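Local atomic coordinates of putative peptidase (Chlamydophila abortus, PDB entry 3CE2), a protein that probably acts as a zinc-dependent oligopeptidase of the M3B family, cleaving small bioactive peptides. Residues Ile26-Leu31 and His383-Leu388; Thr220-Arg225 and Phe313-Ala318; Ser228-Cys233 and Thr514-Ser519. All blocks are in the same frame, centred on the assembly; numbering follows the deposited sequence.

Contacts 2 and 3 are neighbours, their centres about 12 Å apart, and both use helix 222-237: its first turn meets Phe313-Ala318, its next turns Thr514-Ser519. They touch where Tyr314 CE2 lies 3.4 Å from Asp516 OD2, and each flanks the zinc ion held by Asp310 and His312, with Asp315 accepting from the backbone N of His312 and Asp516 from its ND1. Contact 1 lies across the molecule, its centre about 43 Å from that of contact 2 and 48 Å from that of contact 3. It lies nearer the HExxH zinc site of His402, His406 and Glu430, probably the catalytic one; the side chain of Tyr385 is about 11 Å from that of His406.

Contact 1 (Ile26-Leu31 and His383-Leu388); sequences ITPLYL and HPYVLL
Ile26 lays its CG2 methyl over one face of the Tyr385 ring, a CH-pi contact with CG2 4.3 Å from the ring centroid. The methyl is displaced toward the rim, where CG2 is 4.0 Å from Tyr385 CE1, and the two side chains cross at about a right angle. With chi1 at 59°, Ile26 CG1 falls between its own N and carbonyl carbon; CG2 is the branch that meets the ring. The Ile26 backbone is close as well: its CA lies 3.2 Å from Tyr385 OH, and that hydroxyl is hydrogen-bonded to the carbonyl O of Asp25. Pro28 comes next: CG meets His383 CE1 at 3.8 Å, just ahead of the strand, and CD lies 4.1 Å from Tyr385 OH. A short turn, closed by the bond from Leu29 N to Ile26 O (3.1 Å), carries the chain round to Leu29. This side chain and Tyr385 meet tip to tip, with Leu29 CD1 3.6 Å from Tyr385 CE2. On this side the buried ring is packed by apolar groups of the loop, while its one polar atom is satisfied by main chain just before Ile26. Around the contact, Tyr89 and Thr93 of helix 66-96 pack on Ile26, and Leu92 of the same helix touches Tyr385, while Trp361 stacks on His383. Strand 385-387 runs centrally between strands 362-363 and 375-377, and Val386 rests on Glu403 and Ser407 of the zinc-binding helix 394-416.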
# COMPACT_ATOMS: atom_id res chain seq x y z
N ILE A 26 -4.88 23.63 -10.73
CA ILE A 26 -5.53 22.59 -11.50
C ILE A 26 -6.05 23.10 -12.83
O ILE A 26 -6.74 22.38 -13.54
CB ILE A 26 -6.71 22.03 -10.70
CG1 ILE A 26 -7.70 23.17 -10.38
CG2 ILE A 26 -6.21 21.35 -9.41
CD1 ILE A 26 -9.06 22.68 -9.93
N THR A 27 -5.73 24.34 -13.17
CA THR A 27 -6.16 24.91 -14.46
C THR A 27 -5.58 24.18 -15.68
O THR A 27 -6.29 24.04 -16.68
CB THR A 27 -5.87 26.43 -14.56
OG1 THR A 27 -4.51 26.69 -14.23
CG2 THR A 27 -6.76 27.23 -13.61
N PRO A 28 -4.32 23.69 -15.63
CA PRO A 28 -3.83 22.84 -16.74
C PRO A 28 -4.78 21.69 -17.12
O PRO A 28 -4.74 21.23 -18.26
CB PRO A 28 -2.51 22.28 -16.21
CG PRO A 28 -2.01 23.34 -15.26
CD PRO A 28 -3.26 23.90 -14.60
N LEU A 29 -5.62 21.23 -16.20
CA LEU A 29 -6.62 20.24 -16.56
C LEU A 29 -7.79 20.91 -17.27
O LEU A 29 -8.10 20.60 -18.42
CB LEU A 29 -7.12 19.51 -15.32
CG LEU A 29 -6.25 18.35 -14.87
CD1 LEU A 29 -6.23 18.30 -13.39
CD2 LEU A 29 -6.81 17.06 -15.41
N TYR A 30 -8.44 21.81 -16.55
CA TYR A 30 -9.50 22.62 -17.10
C TYR A 30 -9.37 24.04 -16.62
O TYR A 30 -9.14 24.29 -15.44
CB TYR A 30 -10.84 22.06 -16.71
CG TYR A 30 -11.10 20.71 -17.33
CD1 TYR A 30 -11.55 20.61 -18.64
CD2 TYR A 30 -10.87 19.55 -16.62
CE1 TYR A 30 -11.78 19.37 -19.22
CE2 TYR A 30 -11.09 18.32 -17.17
CZ TYR A 30 -11.54 18.22 -18.47
OH TYR A 30 -11.76 16.98 -19.01
N LEU A 31 -9.51 24.98 -17.55
CA LEU A 31 -9.50 26.40 -17.22
C LEU A 31 -10.38 26.72 -16.01
O LEU A 31 -9.95 27.44 -15.11
CB LEU A 31 -9.95 27.24 -18.44
CG LEU A 31 -8.87 27.42 -19.51
CD1 LEU A 31 -9.43 28.12 -20.76
CD2 LEU A 31 -7.64 28.17 -18.93
N HIS A 383 0.24 17.10 -14.17
CA HIS A 383 1.38 16.84 -13.32
C HIS A 383 0.79 16.20 -12.07
O HIS A 383 -0.42 16.08 -11.97
CB HIS A 383 2.21 18.10 -13.03
CG HIS A 383 1.41 19.35 -12.86
ND1 HIS A 383 1.43 20.37 -13.78
CD2 HIS A 383 0.58 19.74 -11.87
CE1 HIS A 383 0.63 21.34 -13.37
NE2 HIS A 383 0.11 20.99 -12.21
N PRO A 384 1.65 15.71 -11.15
CA PRO A 384 1.10 15.09 -9.95
C PRO A 384 0.53 16.17 -9.02
O PRO A 384 0.94 17.32 -9.07
CB PRO A 384 2.30 14.41 -9.30
CG PRO A 384 3.49 15.11 -9.84
CD PRO A 384 3.13 15.70 -11.16
N TYR A 385 -0.45 15.81 -8.22
CA TYR A 385 -1.05 16.78 -7.34
C TYR A 385 -0.94 16.20 -5.97
O TYR A 385 -1.26 15.04 -5.72
CB TYR A 385 -2.51 17.03 -7.74
CG TYR A 385 -2.65 17.96 -8.92
CD1 TYR A 385 -2.26 19.30 -8.82
CD2 TYR A 385 -3.19 17.52 -10.14
CE1 TYR A 385 -2.39 20.18 -9.89
CE2 TYR A 385 -3.32 18.40 -11.23
CZ TYR A 385 -2.92 19.73 -11.09
OH TYR A 385 -3.03 20.65 -12.11
N VAL A 386 -0.40 17.00 -5.07
CA VAL A 386 -0.22 16.55 -3.71
C VAL A 386 -1.16 17.34 -2.81
O VAL A 386 -1.05 18.57 -2.71
CB VAL A 386 1.19 16.84 -3.22
CG1 VAL A 386 1.33 16.38 -1.80
CG2 VAL A 386 2.16 16.14 -4.10
N LEU A 387 -2.06 16.62 -2.15
CA LEU A 387 -2.84 17.21 -1.08
C LEU A 387 -2.18 17.03 0.29
O LEU A 387 -2.00 15.92 0.78
CB LEU A 387 -4.25 16.65 -1.08
CG LEU A 387 -5.13 17.35 -0.03
CD1 LEU A 387 -6.56 17.50 -0.55
CD2 LEU A 387 -5.05 16.61 1.32
N LEU A 388 -1.84 18.15 0.91
CA LEU A 388 -1.26 18.20 2.24
C LEU A 388 -2.21 18.89 3.24
O LEU A 388 -3.14 19.63 2.86
CB LEU A 388 0.06 18.99 2.18
CG LEU A 388 1.46 18.37 2.22
CD1 LEU A 388 1.57 17.12 1.41
CD2 LEU A 388 2.52 19.36 1.76

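Contact 2 (Thr220-Arg225 and Phe313-Ala318); sequences TDRELR and FYDVYA
The guanidinium of Arg225 is sandwiched between Ala318 CB, 3.4 Å above the centre of one face, and Arg222 CA, which lies over the rim of the opposite face. Its edge is used for polar contacts: NE donates to Tyr314 O at 2.9 Å, nearly in plane with both groups, and NH2 reaches Asp315 OD1 at 2.9 Å in an almost straight bond (168°) that meets the oxygen nearly along its C-O bond. The Arg225 chain bends at chi3 (-57°), which places NE's far neighbour CZ aside from the chain's line. Arg222 approaches the same carboxylate side-on with an extended chain. Its NE bonds OD1 of Asp315 at 3.0 Å and its NH2 bonds OD2 at 2.9 Å, both on the syn side, although the guanidinium and carboxylate planes are turned 43° apart. Asp315 OD1 takes two arginine donors, and OD2 accepts from Arg222 and from the backbone N of His312. Tyr314 CE1 lies 3.9 Å from Arg222 NE, with the nitrogen near the plane of the phenol ring. At the start of the helix, Asp221 is the N-cap, its OD1 accepting from Glu223 N at 2.8 Å. The largely buried salt-bridge network of Arg222, Arg225 and Asp315 ties the first turn of helix 222-237 to the loop carrying the zinc ligands Asp310 and His312. Two arginines around one carboxylate would be expected to keep Asp315 ionised, and Arg222, about 5 Å from the zinc ion, probably adds positive charge beside the site.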
# COMPACT_ATOMS: atom_id res chain seq x y z
N THR A 220 4.20 6.52 27.50
CA THR A 220 5.41 6.66 28.24
C THR A 220 5.23 5.97 29.59
O THR A 220 6.19 5.67 30.29
CB THR A 220 5.68 8.15 28.38
OG1 THR A 220 7.01 8.42 27.96
CG2 THR A 220 5.35 8.70 29.81
N ASP A 221 3.97 5.69 29.93
CA ASP A 221 3.62 5.05 31.18
C ASP A 221 3.44 3.55 30.94
O ASP A 221 2.48 3.10 30.32
CB ASP A 221 2.33 5.70 31.70
CG ASP A 221 1.86 5.14 33.04
OD1 ASP A 221 2.02 3.92 33.30
OD2 ASP A 221 1.30 5.94 33.83
N ARG A 222 4.40 2.77 31.41
CA ARG A 222 4.34 1.33 31.16
C ARG A 222 3.03 0.68 31.60
O ARG A 222 2.60 -0.30 31.00
CB ARG A 222 5.52 0.61 31.79
CG ARG A 222 5.80 -0.71 31.10
CD ARG A 222 6.78 -1.56 31.86
NE ARG A 222 7.03 -2.82 31.15
CZ ARG A 222 7.73 -3.83 31.65
NH1 ARG A 222 8.24 -3.73 32.87
NH2 ARG A 222 7.90 -4.93 30.95
N GLU A 223 2.41 1.22 32.64
CA GLU A 223 1.23 0.58 33.22
C GLU A 223 0.02 0.72 32.28
O GLU A 223 -0.82 -0.19 32.18
CB GLU A 223 0.90 1.19 34.59
CG GLU A 223 -0.21 0.48 35.35
CD GLU A 223 0.20 -0.90 35.89
OE1 GLU A 223 1.42 -1.24 35.88
OE2 GLU A 223 -0.70 -1.64 36.33
N LEU A 224 -0.04 1.87 31.62
CA LEU A 224 -1.01 2.15 30.59
C LEU A 224 -0.77 1.20 29.42
O LEU A 224 -1.72 0.59 28.92
CB LEU A 224 -0.87 3.60 30.13
CG LEU A 224 -2.03 4.26 29.39
CD1 LEU A 224 -3.29 4.14 30.21
CD2 LEU A 224 -1.74 5.74 29.07
N ARG A 225 0.48 1.07 28.98
CA ARG A 225 0.78 0.18 27.86
C ARG A 225 0.33 -1.22 28.22
O ARG A 225 -0.30 -1.91 27.42
CB ARG A 225 2.27 0.17 27.54
CG ARG A 225 2.83 1.50 27.07
CD ARG A 225 4.09 1.32 26.22
NE ARG A 225 5.14 0.59 26.94
CZ ARG A 225 6.05 1.15 27.74
NH1 ARG A 225 6.05 2.46 27.94
NH2 ARG A 225 6.96 0.38 28.35
N PHE A 313 5.41 -7.70 24.68
CA PHE A 313 4.90 -7.16 23.44
C PHE A 313 4.42 -5.74 23.61
O PHE A 313 4.44 -4.97 22.65
CB PHE A 313 3.76 -7.99 22.90
CG PHE A 313 4.20 -9.16 22.12
CD1 PHE A 313 4.98 -8.99 20.97
CD2 PHE A 313 3.81 -10.44 22.50
CE1 PHE A 313 5.39 -10.07 20.21
CE2 PHE A 313 4.21 -11.56 21.75
CZ PHE A 313 5.00 -11.37 20.59
N TYR A 314 3.99 -5.37 24.82
CA TYR A 314 3.51 -4.01 25.02
C TYR A 314 4.66 -3.05 25.29
O TYR A 314 4.43 -1.91 25.68
CB TYR A 314 2.45 -3.93 26.12
CG TYR A 314 2.81 -4.60 27.42
CD1 TYR A 314 3.56 -3.94 28.39
CD2 TYR A 314 2.36 -5.87 27.71
CE1 TYR A 314 3.87 -4.54 29.60
CE2 TYR A 314 2.67 -6.48 28.91
CZ TYR A 314 3.43 -5.80 29.84
OH TYR A 314 3.73 -6.40 31.03
N ASP A 315 5.88 -3.50 25.06
CA ASP A 315 7.02 -2.62 25.29
C ASP A 315 7.58 -2.18 23.96
O ASP A 315 8.25 -1.15 23.86
CB ASP A 315 8.06 -3.34 26.12
CG ASP A 315 7.63 -3.48 27.56
OD1 ASP A 315 7.24 -2.45 28.16
OD2 ASP A 315 7.66 -4.63 28.08
N VAL A 316 7.25 -2.97 22.94
CA VAL A 316 7.73 -2.81 21.58
C VAL A 316 7.66 -1.38 21.00
O VAL A 316 8.54 -0.99 20.24
CB VAL A 316 6.97 -3.76 20.64
CG1 VAL A 316 7.22 -3.42 19.21
CG2 VAL A 316 7.31 -5.24 20.94
N TYR A 317 6.64 -0.60 21.35
CA TYR A 317 6.52 0.73 20.73
C TYR A 317 6.76 1.88 21.71
O TYR A 317 6.58 3.04 21.37
CB TYR A 317 5.20 0.88 19.95
CG TYR A 317 5.01 -0.20 18.89
CD1 TYR A 317 5.79 -0.23 17.73
CD2 TYR A 317 4.07 -1.21 19.07
CE1 TYR A 317 5.63 -1.25 16.78
CE2 TYR A 317 3.90 -2.22 18.13
CZ TYR A 317 4.67 -2.24 16.99
OH TYR A 317 4.49 -3.26 16.06
N ALA A 318 7.19 1.55 22.92
CA ALA A 318 7.58 2.56 23.90
C ALA A 318 8.66 3.45 23.32
O ALA A 318 9.53 2.97 22.59
CB ALA A 318 8.08 1.88 25.15

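Contact 3 (Ser228-Cys233 and Thr514-Ser519); sequences SYLAQC and TFDVLS
Ser519 OG is gripped by two groups: Tyr229 OH lies 2.6 Å away across the interface, either hydroxyl being a possible donor, and the backbone N of Asp516 donates to it at 2.9 Å. The serine oxygen sits at the edge of the tyrosine ring, in its plane. Tyr229 has its CG anti to the backbone N (chi1 172°), and its hydroxyl is also bonded to Glu522 OE2, so the phenol oxygen is held between two polar groups. The serine belongs to a type I turn from Asp516 to Ser519, closed by Ser519 N bonding Asp516 O at 3.3 Å; the side-chain bond to Asp516 N braces the same turn. The CB of Asp516 points toward the helix, and its OD2 is 3.9 Å from Tyr229 CE2. Its other oxygen, Asp516 OD1, lies 3.7 Å from the Leu230 CD2 methyl, the two side chains crossing at about a right angle. OD2 accepts from ND1 of His312, a second-shell bond that probably helps orient this zinc ligand and may make it a stronger donor to the metal. One turn farther along the helix from Tyr229, Cys233 and Leu518 pack CB against CB at 3.5 Å, while Cys233 SG lies over the rim of one face of Tyr229. In the fold, helix 222-237 thus backs onto the loop between helices 494-509 and 536-553. Leu518 also touches Glu234 and His237 of helix 222-237, Phe515 packs on Lys502, Gln505 and Asn506 of helix 494-509, and Gln232 faces helix 210-217.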
# COMPACT_ATOMS: atom_id res chain seq x y z
N SER A 228 -3.65 -1.74 28.78
CA SER A 228 -4.25 -1.53 27.48
C SER A 228 -4.09 -2.76 26.58
O SER A 228 -5.07 -3.32 26.08
CB SER A 228 -3.58 -0.33 26.84
OG SER A 228 -4.15 -0.10 25.58
N TYR A 229 -2.85 -3.19 26.40
CA TYR A 229 -2.57 -4.45 25.72
C TYR A 229 -3.35 -5.63 26.30
O TYR A 229 -4.00 -6.37 25.57
CB TYR A 229 -1.06 -4.73 25.75
CG TYR A 229 -0.67 -6.09 25.24
CD1 TYR A 229 -0.52 -6.32 23.87
CD2 TYR A 229 -0.47 -7.16 26.12
CE1 TYR A 229 -0.17 -7.59 23.38
CE2 TYR A 229 -0.11 -8.43 25.65
CZ TYR A 229 0.03 -8.63 24.28
OH TYR A 229 0.38 -9.86 23.79
N LEU A 230 -3.28 -5.83 27.62
CA LEU A 230 -3.98 -6.95 28.24
C LEU A 230 -5.49 -6.83 28.07
O LEU A 230 -6.18 -7.84 27.87
CB LEU A 230 -3.64 -7.06 29.73
CG LEU A 230 -2.19 -7.43 30.08
CD1 LEU A 230 -2.00 -7.43 31.57
CD2 LEU A 230 -1.81 -8.78 29.52
N ALA A 231 -6.03 -5.63 28.12
CA ALA A 231 -7.49 -5.53 27.95
C ALA A 231 -7.86 -5.87 26.51
O ALA A 231 -8.86 -6.55 26.26
CB ALA A 231 -8.02 -4.18 28.36
N GLN A 232 -7.05 -5.41 25.55
CA GLN A 232 -7.31 -5.79 24.17
C GLN A 232 -7.31 -7.30 24.01
O GLN A 232 -8.18 -7.84 23.35
CB GLN A 232 -6.36 -5.11 23.20
CG GLN A 232 -6.63 -3.63 23.00
CD GLN A 232 -8.13 -3.31 22.75
OE1 GLN A 232 -8.96 -3.30 23.69
NE2 GLN A 232 -8.45 -3.01 21.49
N CYS A 233 -6.37 -8.01 24.64
CA CYS A 233 -6.38 -9.46 24.49
C CYS A 233 -7.66 -10.07 25.07
O CYS A 233 -8.24 -10.97 24.47
CB CYS A 233 -5.18 -10.09 25.16
SG CYS A 233 -3.61 -9.77 24.35
N THR A 514 8.93 -11.75 26.49
CA THR A 514 8.22 -12.53 27.47
C THR A 514 6.73 -12.48 27.12
O THR A 514 6.15 -11.41 27.01
CB THR A 514 8.44 -11.94 28.85
OG1 THR A 514 9.84 -11.96 29.16
CG2 THR A 514 7.59 -12.68 29.93
N PHE A 515 6.12 -13.64 26.92
CA PHE A 515 4.72 -13.70 26.53
C PHE A 515 3.79 -13.45 27.68
O PHE A 515 4.12 -13.74 28.81
CB PHE A 515 4.39 -15.05 25.89
CG PHE A 515 5.12 -15.29 24.62
CD1 PHE A 515 5.82 -14.25 24.00
CD2 PHE A 515 5.10 -16.53 24.01
CE1 PHE A 515 6.50 -14.44 22.80
CE2 PHE A 515 5.80 -16.73 22.80
CZ PHE A 515 6.50 -15.67 22.21
N ASP A 516 2.63 -12.87 27.40
CA ASP A 516 1.58 -12.80 28.39
C ASP A 516 0.63 -13.94 28.10
O ASP A 516 0.76 -14.59 27.08
CB ASP A 516 0.88 -11.46 28.37
CG ASP A 516 1.76 -10.36 28.91
OD1 ASP A 516 1.65 -10.03 30.13
OD2 ASP A 516 2.56 -9.82 28.12
N VAL A 517 -0.31 -14.22 28.99
CA VAL A 517 -1.12 -15.44 28.86
C VAL A 517 -2.04 -15.42 27.64
O VAL A 517 -2.40 -16.46 27.14
CB VAL A 517 -1.92 -15.76 30.16
CG1 VAL A 517 -0.98 -16.02 31.29
CG2 VAL A 517 -2.83 -14.59 30.55
N LEU A 518 -2.40 -14.24 27.14
CA LEU A 518 -3.31 -14.18 26.00
C LEU A 518 -2.65 -13.67 24.73
O LEU A 518 -3.32 -13.37 23.74
CB LEU A 518 -4.52 -13.34 26.37
CG LEU A 518 -5.33 -14.11 27.42
CD1 LEU A 518 -6.57 -13.35 27.87
CD2 LEU A 518 -5.70 -15.56 26.96
N SER A 519 -1.34 -13.57 24.76
CA SER A 519 -0.60 -12.94 23.67
C SER A 519 -0.89 -13.59 22.34
O SER A 519 -0.86 -12.95 21.29
CB SER A 519 0.89 -12.97 23.95
OG SER A 519 1.17 -12.05 24.98